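Local coordinates for extracellular protein containing a SCP domain (Bacillus anthracis, PDB 4IFA), which is of unknown function but carries an extracellular SCP domain of the CAP superfamily and may contribute to virulence, at residues A[217-228]-A[323-334]. Residues are numbered along the deposited sequence; the frame is centred on the assembly and turned at random.
Sequences ENGNMQQIFDLT and LGVGVYDKFYTQ
With CG set beside the backbone N (chi1 -71°) and the chain extended beyond it, Glu217 carries its carboxylate past the Val327 carbonyl to the hairpin turn, while in Met221, a selenomethionine here, the same first torsion lays CG 3.5 Å from Val327 CG2. The contact belongs to the alpha-beta-alpha sandwich of the SCP domain: helix 217-228 covers one face of the hairpin formed by strands 323-328 and 331-334, and helix 244-260 packs against the other. The helix runs roughly antiparallel to strand 323-328, at 146°, and the two axes approach to 7.3 Å. Val325 fits beneath the helix backbone, its CB 3.7 Å from Met221 O, and its methyls meet Ile224 CG2. The other end of Ile224, CD1, lies 3.9 Å from Tyr332 CD1, the two side chains crossing at nearly a right angle. Asn220 ND2 lies at the edge of the same ring but donates to a water that in turn bonds to Asp329 O; its OD1 accepts from Gly298 N, and Tyr332 OH bonds to His295 O. Farther along, Leu323 CD2 touches both Phe225 CD1 and Thr228 CG2. Just before the type II' turn, a water donates to both Glu217 OE1 and Val327 O; in the turn, Asp329 N donates an almost straight 2.8 Å hydrogen bond to Glu217 OE2 from above the carboxylate plane.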
# COMPACT_ATOMS: atom_id res chain seq x y z
N GLU A 217 -9.02 9.26 3.38
CA GLU A 217 -7.70 9.77 3.76
C GLU A 217 -7.23 9.10 5.05
O GLU A 217 -6.07 8.70 5.15
CB GLU A 217 -7.75 11.30 3.92
CG GLU A 217 -7.90 12.01 2.56
CD GLU A 217 -8.61 13.37 2.59
OE1 GLU A 217 -8.97 13.89 3.67
OE2 GLU A 217 -8.79 13.90 1.47
N ASN A 218 -8.13 9.00 6.03
CA ASN A 218 -7.80 8.38 7.32
C ASN A 218 -7.35 6.92 7.13
O ASN A 218 -6.45 6.44 7.82
CB ASN A 218 -9.00 8.45 8.29
CG ASN A 218 -9.31 9.87 8.79
OD1 ASN A 218 -10.35 10.11 9.40
ND2 ASN A 218 -8.42 10.82 8.52
N GLY A 219 -7.99 6.21 6.19
CA GLY A 219 -7.62 4.82 5.87
C GLY A 219 -6.24 4.77 5.26
O GLY A 219 -5.39 3.94 5.63
N ASN A 220 -5.99 5.65 4.30
CA ASN A 220 -4.67 5.71 3.69
C ASN A 220 -3.59 6.01 4.73
O ASN A 220 -2.47 5.49 4.65
CB ASN A 220 -4.66 6.72 2.55
CG ASN A 220 -5.20 6.17 1.26
OD1 ASN A 220 -5.01 4.97 0.95
ND2 ASN A 220 -5.85 7.02 0.46
N MSE A 221 -3.88 6.90 5.67
CA MSE A 221 -2.92 7.24 6.74
C MSE A 221 -2.58 6.03 7.62
O MSE A 221 -1.39 5.76 7.89
CB MSE A 221 -3.51 8.35 7.63
CG MSE A 221 -3.54 9.68 6.92
SE MSE A 221 -4.83 10.97 7.62
CE MSE A 221 -4.25 10.88 9.51
N GLN A 222 -3.58 5.30 8.09
CA GLN A 222 -3.31 4.15 8.95
C GLN A 222 -2.65 3.01 8.18
O GLN A 222 -1.76 2.35 8.68
CB GLN A 222 -4.57 3.66 9.66
CG GLN A 222 -4.24 2.54 10.63
CD GLN A 222 -3.41 2.98 11.80
OE1 GLN A 222 -3.58 4.10 12.30
NE2 GLN A 222 -2.54 2.10 12.27
N GLN A 223 -3.06 2.78 6.95
CA GLN A 223 -2.41 1.73 6.12
C GLN A 223 -0.93 2.07 5.93
O GLN A 223 -0.07 1.21 6.09
CB GLN A 223 -3.10 1.53 4.79
CG GLN A 223 -4.52 1.01 4.92
CD GLN A 223 -5.22 0.94 3.63
OE1 GLN A 223 -4.65 0.84 2.56
NE2 GLN A 223 -6.54 0.91 3.73
N ILE A 224 -0.62 3.32 5.59
CA ILE A 224 0.79 3.67 5.44
C ILE A 224 1.52 3.42 6.75
O ILE A 224 2.68 2.95 6.74
CB ILE A 224 0.96 5.15 4.95
CG1 ILE A 224 0.56 5.26 3.49
CG2 ILE A 224 2.43 5.63 5.17
CD1 ILE A 224 0.39 6.73 2.99
N PHE A 225 0.96 3.83 7.87
CA PHE A 225 1.59 3.58 9.16
C PHE A 225 1.91 2.12 9.43
O PHE A 225 3.06 1.75 9.69
CB PHE A 225 0.75 4.19 10.29
CG PHE A 225 1.25 3.88 11.65
CD1 PHE A 225 2.35 4.57 12.20
CD2 PHE A 225 0.68 2.88 12.40
CE1 PHE A 225 2.82 4.26 13.47
CE2 PHE A 225 1.16 2.57 13.67
CZ PHE A 225 2.23 3.27 14.21
N ASP A 226 0.90 1.27 9.34
CA ASP A 226 1.12 -0.15 9.60
C ASP A 226 2.10 -0.77 8.61
O ASP A 226 2.95 -1.59 9.00
CB ASP A 226 -0.20 -0.91 9.52
CG ASP A 226 -1.10 -0.66 10.69
OD1 ASP A 226 -0.62 -0.35 11.79
OD2 ASP A 226 -2.35 -0.84 10.54
N LEU A 227 1.99 -0.41 7.33
CA LEU A 227 2.84 -1.02 6.32
C LEU A 227 4.27 -0.50 6.45
O LEU A 227 5.21 -1.18 6.06
CB LEU A 227 2.22 -0.77 4.93
CG LEU A 227 0.88 -1.44 4.69
CD1 LEU A 227 0.27 -0.90 3.36
CD2 LEU A 227 1.09 -2.95 4.64
N THR A 228 4.44 0.71 7.00
CA THR A 228 5.81 1.22 7.29
C THR A 228 6.40 0.34 8.41
O THR A 228 7.57 0.03 8.35
CB THR A 228 5.80 2.71 7.70
OG1 THR A 228 5.41 3.48 6.54
CG2 THR A 228 7.19 3.19 8.08
N LEU A 323 6.01 8.34 14.15
CA LEU A 323 5.53 8.63 12.81
C LEU A 323 4.12 9.14 12.84
O LEU A 323 3.25 8.54 13.47
CB LEU A 323 5.57 7.38 11.92
CG LEU A 323 5.03 7.44 10.50
CD1 LEU A 323 5.72 8.52 9.68
CD2 LEU A 323 5.10 6.06 9.84
N GLY A 324 3.89 10.26 12.16
CA GLY A 324 2.53 10.71 11.88
C GLY A 324 2.41 10.75 10.36
O GLY A 324 3.31 11.16 9.64
N VAL A 325 1.28 10.29 9.85
CA VAL A 325 1.01 10.27 8.41
C VAL A 325 -0.19 11.16 8.18
O VAL A 325 -1.17 11.04 8.88
CB VAL A 325 0.69 8.84 7.88
CG1 VAL A 325 0.59 8.85 6.38
CG2 VAL A 325 1.77 7.79 8.32
N GLY A 326 -0.12 11.99 7.15
CA GLY A 326 -1.23 12.88 6.78
C GLY A 326 -1.48 12.81 5.29
O GLY A 326 -0.57 12.99 4.49
N VAL A 327 -2.73 12.60 4.92
CA VAL A 327 -3.17 12.43 3.53
C VAL A 327 -4.31 13.40 3.26
O VAL A 327 -5.17 13.59 4.11
CB VAL A 327 -3.61 10.97 3.26
CG1 VAL A 327 -4.16 10.81 1.85
CG2 VAL A 327 -2.44 9.97 3.57
N TYR A 328 -4.25 14.05 2.09
CA TYR A 328 -5.28 14.96 1.63
C TYR A 328 -5.45 14.68 0.14
O TYR A 328 -4.52 14.90 -0.64
CB TYR A 328 -4.91 16.42 1.89
CG TYR A 328 -6.03 17.38 1.64
CD1 TYR A 328 -7.00 17.56 2.61
CD2 TYR A 328 -6.13 18.05 0.44
CE1 TYR A 328 -8.07 18.47 2.40
CE2 TYR A 328 -7.17 18.95 0.22
CZ TYR A 328 -8.13 19.14 1.21
OH TYR A 328 -9.20 20.02 1.00
N ASP A 329 -6.60 14.14 -0.23
CA ASP A 329 -6.84 13.64 -1.59
C ASP A 329 -5.67 12.69 -1.93
O ASP A 329 -5.42 11.76 -1.16
CB ASP A 329 -7.06 14.78 -2.59
CG ASP A 329 -7.80 14.33 -3.88
OD1 ASP A 329 -8.03 13.11 -4.12
OD2 ASP A 329 -8.25 15.23 -4.62
N LYS A 330 -4.96 12.90 -3.03
CA LYS A 330 -3.83 12.03 -3.37
C LYS A 330 -2.48 12.64 -3.07
O LYS A 330 -1.53 12.42 -3.80
CB LYS A 330 -3.95 11.50 -4.82
CG LYS A 330 -5.22 10.62 -5.00
CD LYS A 330 -5.26 10.01 -6.37
CE LYS A 330 -6.53 9.20 -6.55
NZ LYS A 330 -6.72 8.82 -7.98
N PHE A 331 -2.40 13.42 -1.97
CA PHE A 331 -1.15 13.96 -1.47
C PHE A 331 -0.92 13.24 -0.14
O PHE A 331 -1.78 13.27 0.75
CB PHE A 331 -1.23 15.50 -1.30
CG PHE A 331 -1.15 16.25 -2.59
CD1 PHE A 331 0.04 16.88 -2.99
CD2 PHE A 331 -2.22 16.24 -3.47
CE1 PHE A 331 0.11 17.50 -4.21
CE2 PHE A 331 -2.14 16.88 -4.69
CZ PHE A 331 -0.96 17.48 -5.04
N TYR A 332 0.24 12.61 -0.04
CA TYR A 332 0.61 11.76 1.08
C TYR A 332 1.89 12.24 1.71
O TYR A 332 2.90 12.46 1.03
CB TYR A 332 0.88 10.33 0.55
CG TYR A 332 -0.19 9.75 -0.36
CD1 TYR A 332 -1.22 8.95 0.15
CD2 TYR A 332 -0.17 9.97 -1.72
CE1 TYR A 332 -2.18 8.40 -0.65
CE2 TYR A 332 -1.17 9.42 -2.55
CZ TYR A 332 -2.16 8.63 -2.01
OH TYR A 332 -3.14 8.09 -2.81
N THR A 333 1.85 12.45 3.04
CA THR A 333 3.01 12.92 3.78
C THR A 333 3.28 12.08 5.01
O THR A 333 2.39 11.89 5.84
CB THR A 333 2.79 14.39 4.24
OG1 THR A 333 2.62 15.25 3.10
CG2 THR A 333 3.95 14.94 5.06
N GLN A 334 4.51 11.61 5.13
CA GLN A 334 5.02 11.00 6.36
C GLN A 334 5.88 12.03 7.06
O GLN A 334 6.82 12.57 6.44
CB GLN A 334 5.90 9.79 6.07
CG GLN A 334 5.20 8.56 5.56
CD GLN A 334 6.16 7.44 5.22
OE1 GLN A 334 7.20 7.65 4.58
NE2 GLN A 334 5.83 6.21 5.65
O HOH W 1 -7.39 14.29 5.77
O HOH W 2 -6.86 9.85 0.00